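Local structure of putative tRNA (Adenine(37)-N6)-methyltransferase (Pseudomonas aeruginosa, 7BU1) at residues S19-K24 against V211-L216; V62-L67 against T131-I136; S108-E113 against L120-I125. The protein binds S-adenosylmethionine and probably acts as a tRNA methyltransferase on the threonylcarbamoyl-modified adenosine at position 37. All coordinates share one frame; numbering follows the deposited sequence.

Contact 1: residues S19-K24 against V211-L216. With SAM (S-adenosylmethionine), chain D.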
loop_
_atom_site.group_PDB
_atom_site.type_symbol
_atom_site.label_atom_id
_atom_site.label_comp_id
_atom_site.label_asym_id
_atom_site.label_seq_id
_atom_site.Cartn_x
_atom_site.Cartn_y
_atom_site.Cartn_z
ATOM N N SER B 19 -15.760 12.420 6.487
ATOM C CA SER B 19 -14.453 12.908 6.892
ATOM C C SER B 19 -14.586 14.279 7.537
ATOM O O SER B 19 -15.622 14.943 7.443
ATOM C CB SER B 19 -13.503 12.949 5.680
ATOM O OG SER B 19 -12.389 13.786 5.893
ATOM N N CYS B 20 -13.532 14.681 8.237
ATOM C CA CYS B 20 -13.449 16.048 8.728
ATOM C C CYS B 20 -13.168 17.035 7.607
ATOM O O CYS B 20 -13.462 18.227 7.762
ATOM C CB CYS B 20 -12.355 16.179 9.784
ATOM S SG CYS B 20 -10.803 15.430 9.313
ATOM N N PHE B 21 -12.587 16.564 6.501
ATOM C CA PHE B 21 -12.111 17.430 5.429
ATOM C C PHE B 21 -13.193 17.633 4.383
ATOM O O PHE B 21 -13.663 16.667 3.775
ATOM C CB PHE B 21 -10.873 16.836 4.768
ATOM C CG PHE B 21 -9.725 16.631 5.702
ATOM C CD1 PHE B 21 -9.109 17.710 6.315
ATOM C CD2 PHE B 21 -9.249 15.355 5.959
ATOM C CE1 PHE B 21 -8.040 17.525 7.167
ATOM C CE2 PHE B 21 -8.179 15.164 6.804
ATOM C CZ PHE B 21 -7.574 16.256 7.413
ATOM N N MET B 22 -13.553 18.894 4.145
ATOM C CA MET B 22 -14.469 19.259 3.074
ATOM C C MET B 22 -13.764 19.835 1.850
ATOM O O MET B 22 -14.429 20.099 0.848
ATOM C CB MET B 22 -15.511 20.264 3.576
ATOM C CG MET B 22 -16.115 19.904 4.925
ATOM S SD MET B 22 -16.949 18.309 4.890
ATOM C CE MET B 22 -18.339 18.702 3.826
ATOM N N GLU B 23 -12.455 20.081 1.914
ATOM C CA GLU B 23 -11.701 20.622 0.790
ATOM C C GLU B 23 -10.307 20.021 0.771
ATOM O O GLU B 23 -9.747 19.677 1.816
ATOM C CB GLU B 23 -11.534 22.144 0.841
ATOM C CG GLU B 23 -12.682 22.936 1.399
ATOM C CD GLU B 23 -12.265 24.346 1.725
ATOM O OE1 GLU B 23 -11.971 24.616 2.909
ATOM O OE2 GLU B 23 -12.210 25.178 0.792
ATOM N N LYS B 24 -9.736 19.931 -0.428
ATOM C CA LYS B 24 -8.400 19.362 -0.565
ATOM C C LYS B 24 -7.314 20.257 0.028
ATOM O O LYS B 24 -6.225 19.757 0.339
ATOM C CB LYS B 24 -8.104 19.088 -2.040
ATOM N N VAL B 211 -10.509 27.638 5.918
ATOM C CA VAL B 211 -10.705 26.268 5.495
ATOM C C VAL B 211 -11.974 25.801 6.169
ATOM O O VAL B 211 -12.298 26.233 7.276
ATOM C CB VAL B 211 -9.495 25.385 5.870
ATOM C CG1 VAL B 211 -9.408 25.233 7.379
ATOM C CG2 VAL B 211 -9.599 24.023 5.199
ATOM N N ARG B 212 -12.705 24.935 5.490
ATOM C CA ARG B 212 -13.856 24.293 6.090
ATOM C C ARG B 212 -13.401 22.974 6.706
ATOM O O ARG B 212 -12.776 22.154 6.026
ATOM C CB ARG B 212 -14.950 24.070 5.051
ATOM C CG ARG B 212 -16.264 23.627 5.644
ATOM C CD ARG B 212 -17.397 23.862 4.670
ATOM N NE ARG B 212 -18.667 24.039 5.364
ATOM C CZ ARG B 212 -19.153 25.217 5.745
ATOM N NH1 ARG B 212 -18.469 26.331 5.501
ATOM N NH2 ARG B 212 -20.325 25.277 6.368
ATOM N N LEU B 213 -13.672 22.794 7.998
ATOM C CA LEU B 213 -13.455 21.527 8.689
ATOM C C LEU B 213 -14.739 21.152 9.412
ATOM O O LEU B 213 -15.264 21.957 10.189
ATOM C CB LEU B 213 -12.295 21.616 9.684
ATOM C CG LEU B 213 -10.890 21.832 9.113
ATOM C CD1 LEU B 213 -9.937 22.333 10.210
ATOM C CD2 LEU B 213 -10.355 20.555 8.454
ATOM N N TRP B 214 -15.220 19.927 9.187
ATOM C CA TRP B 214 -16.537 19.475 9.684
ATOM C C TRP B 214 -17.565 20.468 9.145
ATOM O O TRP B 214 -17.577 20.713 7.929
ATOM C CB TRP B 214 -16.525 19.329 11.206
ATOM C CG TRP B 214 -15.491 18.391 11.779
ATOM C CD1 TRP B 214 -14.396 18.733 12.531
ATOM C CD2 TRP B 214 -15.477 16.959 11.679
ATOM N NE1 TRP B 214 -13.702 17.599 12.892
ATOM C CE2 TRP B 214 -14.343 16.501 12.380
ATOM C CE3 TRP B 214 -16.310 16.024 11.056
ATOM C CZ2 TRP B 214 -14.015 15.141 12.475
ATOM C CZ3 TRP B 214 -15.985 14.660 11.151
ATOM C CH2 TRP B 214 -14.849 14.235 11.858
ATOM N N ASP B 215 -18.412 21.062 9.988
ATOM C CA ASP B 215 -19.334 22.114 9.575
ATOM C C ASP B 215 -18.835 23.502 9.969
ATOM O O ASP B 215 -19.634 24.439 10.082
ATOM C CB ASP B 215 -20.728 21.867 10.152
ATOM C CG ASP B 215 -20.724 21.707 11.658
ATOM O OD1 ASP B 215 -19.635 21.759 12.271
ATOM O OD2 ASP B 215 -21.818 21.517 12.237
ATOM N N LEU B 216 -17.530 23.654 10.169
ATOM C CA LEU B 216 -16.945 24.894 10.651
ATOM C C LEU B 216 -16.166 25.612 9.556
ATOM O O LEU B 216 -15.643 24.996 8.624
ATOM C CB LEU B 216 -16.009 24.623 11.831
ATOM C CG LEU B 216 -16.582 23.713 12.912
ATOM C CD1 LEU B 216 -15.462 23.143 13.762
ATOM C CD2 LEU B 216 -17.586 24.478 13.754
HETATM N N SAM D . -1.980 8.744 0.554
HETATM C CA SAM D . -2.794 8.769 -0.677
HETATM C C SAM D . -2.066 8.030 -1.807
HETATM O O SAM D . -2.776 7.495 -2.679
HETATM O OXT SAM D . -0.821 7.993 -1.771
HETATM C CB SAM D . -3.121 10.208 -1.116
HETATM C CG SAM D . -1.842 10.971 -1.485
HETATM S SD SAM D . -2.267 12.631 -2.127
HETATM C CE SAM D . -0.775 13.422 -2.692
HETATM C "C5'" SAM D . -2.940 13.683 -0.800
HETATM C "C4'" SAM D . -4.188 14.370 -1.321
HETATM O "O4'" SAM D . -5.185 13.372 -1.536
HETATM C "C3'" SAM D . -4.851 15.092 -0.202
HETATM O "O3'" SAM D . -4.208 16.323 0.093
HETATM C "C2'" SAM D . -6.234 15.312 -0.751
HETATM O "O2'" SAM D . -6.353 16.597 -1.357
HETATM C "C1'" SAM D . -6.281 14.243 -1.850
HETATM N N9 SAM D . -7.557 13.529 -1.837
HETATM C C8 SAM D . -8.035 12.873 -0.786
HETATM N N7 SAM D . -9.214 12.370 -1.130
HETATM C C5 SAM D . -9.458 12.711 -2.394
HETATM C C6 SAM D . -10.489 12.444 -3.197
HETATM N N6 SAM D . -11.475 11.704 -2.680
HETATM N N1 SAM D . -10.529 12.897 -4.455
HETATM C C2 SAM D . -9.465 13.664 -4.934
HETATM N N3 SAM D . -8.398 13.920 -4.068
HETATM C C4 SAM D . -8.426 13.434 -2.828
#
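Cys20 and Trp214 lie where the backbones of 19-24 and 211-216 come closest, their CA atoms 4.7 Å apart, and, one residue further on, a single beta bridge joins Phe21 to Leu213. This is an interdomain seam: the loop that leaves barrel strand 15-19 docks against the end of strand 208-213, an outermost strand of the C-terminal sheet, just where a type II' turn from Leu213 to Leu216 begins. The amide of Trp214 donates to Cys20 O across 2.8 Å and almost straight at the hydrogen, 173°. On the barrel side the loop is shaped by an ST turn, in which Ser19 OG accepts from Phe21 N while also bonding Leu127 O.

The side chains repeat this pairing. Cys20 CB rests over one face of the Trp214 indole, 3.5 Å from the centroid of its six-membered ring, a CH-pi contact; Leu187 of helix 184-192 packs against both residues. SG turns from there to the neighbouring Phe21 ring and sits above its centre. Leu213 runs alongside Phe21, CD2 of Leu213 touching CD1 of Phe21. Met22 CG packs on CG of Arg212; the guanidinium of that arginine leads away to a salt bridge with Asp217. At the far end Glu23, its chain extended beyond CG (chi2 165°), reaches across to the strand, and OE1 takes the amide hydrogen of Arg212 N nearly along its own C-O axis at 2.7 Å.

Contact 2: residues V62-L67 against T131-I136. With SAM (S-adenosylmethionine), chain D.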
loop_
_atom_site.group_PDB
_atom_site.type_symbol
_atom_site.label_atom_id
_atom_site.label_comp_id
_atom_site.label_asym_id
_atom_site.label_seq_id
_atom_site.Cartn_x
_atom_site.Cartn_y
_atom_site.Cartn_z
ATOM N N VAL B 62 -4.835 0.159 9.033
ATOM C CA VAL B 62 -5.418 -0.471 7.853
ATOM C C VAL B 62 -5.084 0.364 6.622
ATOM O O VAL B 62 -5.039 1.597 6.677
ATOM C CB VAL B 62 -6.954 -0.656 7.969
ATOM C CG1 VAL B 62 -7.327 -1.594 9.141
ATOM C CG2 VAL B 62 -7.661 0.698 8.084
ATOM N N TRP B 63 -4.849 -0.321 5.508
ATOM C CA TRP B 63 -4.782 0.329 4.215
ATOM C C TRP B 63 -6.192 0.483 3.678
ATOM O O TRP B 63 -7.033 -0.405 3.843
ATOM C CB TRP B 63 -3.961 -0.493 3.219
ATOM C CG TRP B 63 -2.500 -0.587 3.515
ATOM C CD1 TRP B 63 -1.848 -1.621 4.143
ATOM C CD2 TRP B 63 -1.498 0.374 3.181
ATOM N NE1 TRP B 63 -0.502 -1.343 4.231
ATOM C CE2 TRP B 63 -0.265 -0.124 3.651
ATOM C CE3 TRP B 63 -1.525 1.621 2.550
ATOM C CZ2 TRP B 63 0.931 0.576 3.492
ATOM C CZ3 TRP B 63 -0.335 2.316 2.398
ATOM C CH2 TRP B 63 0.873 1.791 2.861
ATOM N N LEU B 64 -6.447 1.611 3.031
ATOM C CA LEU B 64 -7.668 1.823 2.269
ATOM C C LEU B 64 -7.267 2.109 0.829
ATOM O O LEU B 64 -6.487 3.033 0.569
ATOM C CB LEU B 64 -8.500 2.979 2.838
ATOM C CG LEU B 64 -8.944 2.921 4.305
ATOM C CD1 LEU B 64 -9.739 4.175 4.668
ATOM C CD2 LEU B 64 -9.748 1.645 4.623
ATOM N N LEU B 65 -7.743 1.279 -0.090
ATOM C CA LEU B 65 -7.708 1.603 -1.508
ATOM C C LEU B 65 -9.004 2.325 -1.845
ATOM O O LEU B 65 -10.090 1.849 -1.488
ATOM C CB LEU B 65 -7.558 0.345 -2.363
ATOM C CG LEU B 65 -6.330 -0.518 -2.093
ATOM C CD1 LEU B 65 -6.278 -1.665 -3.073
ATOM C CD2 LEU B 65 -5.078 0.315 -2.193
ATOM N N PHE B 66 -8.895 3.482 -2.498
ATOM C CA PHE B 66 -10.057 4.327 -2.716
ATOM C C PHE B 66 -9.993 4.987 -4.089
ATOM O O PHE B 66 -8.981 4.937 -4.791
ATOM C CB PHE B 66 -10.176 5.386 -1.615
ATOM C CG PHE B 66 -8.983 6.303 -1.517
ATOM C CD1 PHE B 66 -7.860 5.933 -0.787
ATOM C CD2 PHE B 66 -8.993 7.546 -2.134
ATOM C CE1 PHE B 66 -6.766 6.780 -0.680
ATOM C CE2 PHE B 66 -7.900 8.405 -2.028
ATOM C CZ PHE B 66 -6.788 8.020 -1.306
ATOM N N LEU B 67 -11.093 5.631 -4.458
ATOM C CA LEU B 67 -11.181 6.381 -5.700
ATOM C C LEU B 67 -11.032 7.872 -5.414
ATOM O O LEU B 67 -11.697 8.409 -4.520
ATOM C CB LEU B 67 -12.521 6.128 -6.386
ATOM C CG LEU B 67 -12.747 4.751 -6.986
ATOM C CD1 LEU B 67 -14.091 4.732 -7.687
ATOM C CD2 LEU B 67 -11.616 4.404 -7.940
ATOM N N THR B 131 -15.372 10.026 0.163
ATOM C CA THR B 131 -14.459 9.242 -0.659
ATOM C C THR B 131 -14.965 7.809 -0.792
ATOM O O THR B 131 -15.195 7.138 0.220
ATOM C CB THR B 131 -13.061 9.242 -0.044
ATOM O OG1 THR B 131 -12.537 10.578 -0.038
ATOM C CG2 THR B 131 -12.133 8.340 -0.826
ATOM N N PRO B 132 -15.124 7.297 -2.014
ATOM C CA PRO B 132 -15.536 5.898 -2.183
ATOM C C PRO B 132 -14.351 4.971 -1.946
ATOM O O PRO B 132 -13.278 5.164 -2.521
ATOM C CB PRO B 132 -16.016 5.833 -3.644
ATOM C CG PRO B 132 -16.126 7.275 -4.109
ATOM C CD PRO B 132 -15.134 8.043 -3.284
ATOM N N VAL B 133 -14.539 3.979 -1.076
ATOM C CA VAL B 133 -13.479 3.038 -0.715
ATOM C C VAL B 133 -13.719 1.693 -1.397
ATOM O O VAL B 133 -14.805 1.109 -1.287
ATOM C CB VAL B 133 -13.369 2.885 0.812
ATOM C CG1 VAL B 133 -12.297 1.869 1.160
ATOM C CG2 VAL B 133 -13.027 4.226 1.428
ATOM N N LEU B 134 -12.692 1.186 -2.074
ATOM C CA LEU B 134 -12.789 -0.075 -2.792
ATOM C C LEU B 134 -12.373 -1.279 -1.959
ATOM O O LEU B 134 -12.801 -2.397 -2.270
ATOM C CB LEU B 134 -11.925 -0.039 -4.055
ATOM C CG LEU B 134 -12.117 1.156 -4.981
ATOM C CD1 LEU B 134 -11.130 1.087 -6.137
ATOM C CD2 LEU B 134 -13.554 1.232 -5.480
ATOM N N ASP B 135 -11.545 -1.090 -0.930
ATOM C CA ASP B 135 -10.958 -2.220 -0.223
ATOM C C ASP B 135 -10.413 -1.767 1.128
ATOM O O ASP B 135 -10.016 -0.610 1.303
ATOM C CB ASP B 135 -9.841 -2.855 -1.058
ATOM C CG ASP B 135 -9.410 -4.220 -0.536
ATOM O OD1 ASP B 135 -9.877 -4.646 0.539
ATOM O OD2 ASP B 135 -8.581 -4.868 -1.201
ATOM N N ILE B 136 -10.386 -2.703 2.076
ATOM C CA ILE B 136 -9.735 -2.532 3.371
ATOM C C ILE B 136 -8.716 -3.650 3.506
ATOM O O ILE B 136 -9.057 -4.819 3.306
ATOM C CB ILE B 136 -10.726 -2.591 4.545
ATOM C CG1 ILE B 136 -11.772 -1.486 4.464
ATOM C CG2 ILE B 136 -9.976 -2.528 5.877
ATOM C CD1 ILE B 136 -13.066 -1.858 5.175
HETATM N N SAM D . -1.980 8.744 0.554
HETATM C CA SAM D . -2.794 8.769 -0.677
HETATM C C SAM D . -2.066 8.030 -1.807
HETATM O O SAM D . -2.776 7.495 -2.679
HETATM O OXT SAM D . -0.821 7.993 -1.771
HETATM C CB SAM D . -3.121 10.208 -1.116
HETATM C CG SAM D . -1.842 10.971 -1.485
HETATM S SD SAM D . -2.267 12.631 -2.127
HETATM C CE SAM D . -0.775 13.422 -2.692
HETATM C "C5'" SAM D . -2.940 13.683 -0.800
HETATM C "C4'" SAM D . -4.188 14.370 -1.321
HETATM O "O4'" SAM D . -5.185 13.372 -1.536
HETATM C "C3'" SAM D . -4.851 15.092 -0.202
HETATM O "O3'" SAM D . -4.208 16.323 0.093
HETATM C "C2'" SAM D . -6.234 15.312 -0.751
HETATM O "O2'" SAM D . -6.353 16.597 -1.357
HETATM C "C1'" SAM D . -6.281 14.243 -1.850
HETATM N N9 SAM D . -7.557 13.529 -1.837
HETATM C C8 SAM D . -8.035 12.873 -0.786
HETATM N N7 SAM D . -9.214 12.370 -1.130
HETATM C C5 SAM D . -9.458 12.711 -2.394
HETATM C C6 SAM D . -10.489 12.444 -3.197
HETATM N N6 SAM D . -11.475 11.704 -2.680
HETATM N N1 SAM D . -10.529 12.897 -4.455
HETATM C C2 SAM D . -9.465 13.664 -4.934
HETATM N N3 SAM D . -8.398 13.920 -4.068
HETATM C C4 SAM D . -8.426 13.434 -2.828
#
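A classic beta bulge interrupts the antiparallel pairing of strands 61-67 and 132-138 in the N-terminal barrel, and the S-adenosylmethionine site lies at one end of the pair. Leu134 and Asp135 both face Leu65: Leu65 O accepts a 2.7 Å bond from Leu134 N and a weak one from Asp135 N, while Leu65 N donates to Asp135 O. Beyond the bulge, Leu67 N meets Pro132 O at 3.0 Å.

Leu134 and Leu67 cross at about a right angle, CD1 of Leu134 lying 3.8 Å from Leu67 CD2. Leu64 and Ile136, a non-hydrogen-bonded pair, instead lie side by side through Leu64 CD2 and Ile136 CG1, and Leu41 of strand 38-43 touches both. Asp135 emerges beside Leu65, its carboxylate bound to Lys137 and to Arg101 of the second subunit.

Thr131 faces Phe66 with CG2 and the adenine with OG1. CG2, anti to the backbone N, lies 3.5 Å from Phe66 CD2, whereas OG1 accepts from the adenine N6 of the cofactor at 3.1 Å and also bonds Leu128 O. Phe66, with CG held between its backbone N and carbonyl carbon (chi1 60°), brings its ring edge to the cofactor, CZ lying 4.1 Å from SAM CA. The cofactor site thus touches this pair at its Thr131 and Phe66 end, away from the bulge, and the pairing itself is that of a classic bulge in a closed antiparallel beta-barrel.

Contact 3: residues S108-E113 against L120-I125. With SAM (S-adenosylmethionine), chain D.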
loop_
_atom_site.group_PDB
_atom_site.type_symbol
_atom_site.label_atom_id
_atom_site.label_comp_id
_atom_site.label_asym_id
_atom_site.label_seq_id
_atom_site.Cartn_x
_atom_site.Cartn_y
_atom_site.Cartn_z
ATOM N N SER B 108 -3.979 4.794 1.266
ATOM C CA SER B 108 -3.549 5.452 2.491
ATOM C C SER B 108 -3.584 4.445 3.622
ATOM O O SER B 108 -4.452 3.563 3.651
ATOM C CB SER B 108 -4.439 6.645 2.862
ATOM O OG SER B 108 -4.496 7.588 1.810
ATOM N N VAL B 109 -2.622 4.555 4.531
ATOM C CA VAL B 109 -2.657 3.795 5.767
ATOM C C VAL B 109 -3.114 4.741 6.865
ATOM O O VAL B 109 -2.505 5.792 7.093
ATOM C CB VAL B 109 -1.303 3.144 6.090
ATOM C CG1 VAL B 109 -0.179 4.139 5.986
ATOM C CG2 VAL B 109 -1.351 2.494 7.471
ATOM N N VAL B 110 -4.204 4.375 7.531
ATOM C CA VAL B 110 -4.789 5.172 8.595
ATOM C C VAL B 110 -4.895 4.300 9.837
ATOM O O VAL B 110 -4.894 3.069 9.764
ATOM C CB VAL B 110 -6.171 5.740 8.204
ATOM C CG1 VAL B 110 -6.029 6.657 7.013
ATOM C CG2 VAL B 110 -7.154 4.611 7.899
ATOM N N ARG B 111 -4.965 4.952 10.991
ATOM C CA ARG B 111 -5.141 4.228 12.236
ATOM C C ARG B 111 -6.578 3.752 12.351
ATOM O O ARG B 111 -7.513 4.468 11.982
ATOM C CB ARG B 111 -4.791 5.103 13.440
ATOM C CG ARG B 111 -4.897 4.347 14.753
ATOM C CD ARG B 111 -4.585 5.217 15.943
ATOM N NE ARG B 111 -3.159 5.201 16.254
ATOM C CZ ARG B 111 -2.545 4.207 16.889
ATOM N NH1 ARG B 111 -3.234 3.138 17.279
ATOM N NH2 ARG B 111 -1.244 4.278 17.138
ATOM N N LEU B 112 -6.746 2.524 12.837
ATOM C CA LEU B 112 -8.065 1.974 13.124
ATOM C C LEU B 112 -8.330 2.137 14.616
ATOM O O LEU B 112 -7.675 1.495 15.445
ATOM C CB LEU B 112 -8.165 0.511 12.704
ATOM C CG LEU B 112 -9.481 -0.160 13.101
ATOM C CD1 LEU B 112 -10.667 0.540 12.440
ATOM C CD2 LEU B 112 -9.457 -1.658 12.763
ATOM N N GLU B 113 -9.281 3.004 14.956
ATOM C CA GLU B 113 -9.607 3.236 16.354
ATOM C C GLU B 113 -10.605 2.228 16.894
ATOM O O GLU B 113 -10.508 1.827 18.055
ATOM C CB GLU B 113 -10.166 4.649 16.531
ATOM C CG GLU B 113 -9.233 5.725 16.053
ATOM C CD GLU B 113 -9.619 7.087 16.568
ATOM O OE1 GLU B 113 -8.725 7.797 17.092
ATOM O OE2 GLU B 113 -10.819 7.444 16.457
ATOM N N LEU B 120 -16.311 1.699 10.284
ATOM C CA LEU B 120 -14.979 1.791 10.864
ATOM C C LEU B 120 -14.745 3.213 11.362
ATOM O O LEU B 120 -15.204 4.177 10.741
ATOM C CB LEU B 120 -13.902 1.399 9.845
ATOM C CG LEU B 120 -13.641 -0.106 9.635
ATOM C CD1 LEU B 120 -14.879 -0.863 9.159
ATOM C CD2 LEU B 120 -12.479 -0.343 8.673
ATOM N N TRP B 121 -14.077 3.340 12.509
ATOM C CA TRP B 121 -13.657 4.638 13.034
ATOM C C TRP B 121 -12.179 4.844 12.720
ATOM O O TRP B 121 -11.327 4.107 13.224
ATOM C CB TRP B 121 -13.900 4.724 14.536
ATOM C CG TRP B 121 -15.319 4.477 14.892
ATOM C CD1 TRP B 121 -15.926 3.259 15.087
ATOM C CD2 TRP B 121 -16.330 5.466 15.091
ATOM N NE1 TRP B 121 -17.253 3.440 15.399
ATOM C CE2 TRP B 121 -17.525 4.785 15.408
ATOM C CE3 TRP B 121 -16.341 6.855 15.038
ATOM C CZ2 TRP B 121 -18.719 5.459 15.669
ATOM C CZ3 TRP B 121 -17.530 7.524 15.301
ATOM C CH2 TRP B 121 -18.699 6.827 15.613
ATOM N N LEU B 122 -11.878 5.846 11.907
ATOM C CA LEU B 122 -10.527 6.069 11.418
ATOM C C LEU B 122 -9.924 7.338 12.015
ATOM O O LEU B 122 -10.636 8.273 12.401
ATOM C CB LEU B 122 -10.517 6.144 9.891
ATOM C CG LEU B 122 -11.323 5.040 9.194
ATOM C CD1 LEU B 122 -11.313 5.245 7.685
ATOM C CD2 LEU B 122 -10.806 3.644 9.560
ATOM N N SER B 123 -8.591 7.350 12.090
ATOM C CA SER B 123 -7.827 8.462 12.640
ATOM C C SER B 123 -6.574 8.680 11.800
ATOM O O SER B 123 -6.000 7.732 11.262
ATOM C CB SER B 123 -7.466 8.198 14.116
ATOM O OG SER B 123 -6.221 8.769 14.463
ATOM N N GLY B 124 -6.144 9.938 11.708
ATOM C CA GLY B 124 -4.963 10.284 10.929
ATOM C C GLY B 124 -5.154 10.135 9.436
ATOM O O GLY B 124 -4.224 9.716 8.732
ATOM N N ILE B 125 -6.332 10.497 8.934
ATOM C CA ILE B 125 -6.708 10.289 7.547
ATOM C C ILE B 125 -6.275 11.473 6.690
ATOM O O ILE B 125 -6.143 12.607 7.155
ATOM C CB ILE B 125 -8.229 10.068 7.423
ATOM C CG1 ILE B 125 -8.974 11.352 7.798
ATOM C CG2 ILE B 125 -8.681 8.912 8.305
ATOM C CD1 ILE B 125 -10.458 11.269 7.601
HETATM N N SAM D . -1.980 8.744 0.554
HETATM C CA SAM D . -2.794 8.769 -0.677
HETATM C C SAM D . -2.066 8.030 -1.807
HETATM O O SAM D . -2.776 7.495 -2.679
HETATM O OXT SAM D . -0.821 7.993 -1.771
HETATM C CB SAM D . -3.121 10.208 -1.116
HETATM C CG SAM D . -1.842 10.971 -1.485
HETATM S SD SAM D . -2.267 12.631 -2.127
HETATM C CE SAM D . -0.775 13.422 -2.692
HETATM C "C5'" SAM D . -2.940 13.683 -0.800
HETATM C "C4'" SAM D . -4.188 14.370 -1.321
HETATM O "O4'" SAM D . -5.185 13.372 -1.536
HETATM C "C3'" SAM D . -4.851 15.092 -0.202
HETATM O "O3'" SAM D . -4.208 16.323 0.093
HETATM C "C2'" SAM D . -6.234 15.312 -0.751
HETATM O "O2'" SAM D . -6.353 16.597 -1.357
HETATM C "C1'" SAM D . -6.281 14.243 -1.850
HETATM N N9 SAM D . -7.557 13.529 -1.837
HETATM C C8 SAM D . -8.035 12.873 -0.786
HETATM N N7 SAM D . -9.214 12.370 -1.130
HETATM C C5 SAM D . -9.458 12.711 -2.394
HETATM C C6 SAM D . -10.489 12.444 -3.197
HETATM N N6 SAM D . -11.475 11.704 -2.680
HETATM N N1 SAM D . -10.529 12.897 -4.455
HETATM C C2 SAM D . -9.465 13.664 -4.934
HETATM N N3 SAM D . -8.398 13.920 -4.068
HETATM C C4 SAM D . -8.426 13.434 -2.828
#
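Arg111 and Ser123 form the hydrogen-bonded pair at the centre of this contact: Arg111 N donates to Ser123 O at 3.0 Å and Ser123 N returns a bond to Arg111 O. Two residues further, Glu113 N reaches Trp121 O at 2.9 Å. Between them Leu112 and Leu122 make the non-hydrogen-bonded pair.

The side chains of that pair lie on the apolar face. Leu112, its CG swung opposite the amide nitrogen (chi1 174°), sends CD1 across the partner strand, 4.1 Å from Leu120 CG and almost as near to Leu122 CD2. Val110 divides its methyls: CG2 meets Leu122 CD2, and CG1 packs on Ile125 CG2 at 3.7 Å, just past the point where Gly124, with its positive phi of 69°, turns the chain out of the strand. Leu41 and Ile17, from strands 38-43 and 15-19, also pack against Leu122.

On the other face, that of Arg111 and Ser123, the contact is largely polar. Glu113 lies against Ser123, its OE1 3.3 Å from Ser123 CB; OE2 forms a salt bridge with Arg38, and Ser123 OG is bound to Pro35 O. Arg111 is fully extended to CD and then bends at chi3, carrying its guanidinium to a salt bridge with Asp148 of the second subunit.

Further along the first strand, Ser108 OG hydrogen-bonds the amino nitrogen of S-adenosylmethionine, SAM N, at 3.0 Å. Asp126 bonds Ser108 OG through OD1 and the ligand through OD2, so it probably holds the hydroxyl as well as the ligand. This is an antiparallel beta-hairpin within a closed barrel; its first strand carries Ser108 at the S-adenosylmethionine site.

Along the chain the contacts are nested: contact 3, a local hairpin, lies inside the loop closed by contact 2, and both lie inside the loop closed by contact 1. Contacts 2 and 3 belong to the same barrel, their centres about 11 Å apart, because strands 61-67 and 105-116 are neighbours in it; both also reach the second subunit. Contact 1 lies about 19 Å from contact 2 and 17 Å from contact 3, centre to centre; it joins the barrel to the C-terminal sheet and meets contact 3 where Phe21 packs on Ile125. All three touch the same S-adenosylmethionine, contact 1 through Lys24, and the ligand sits where barrel strands and the interdomain loop converge.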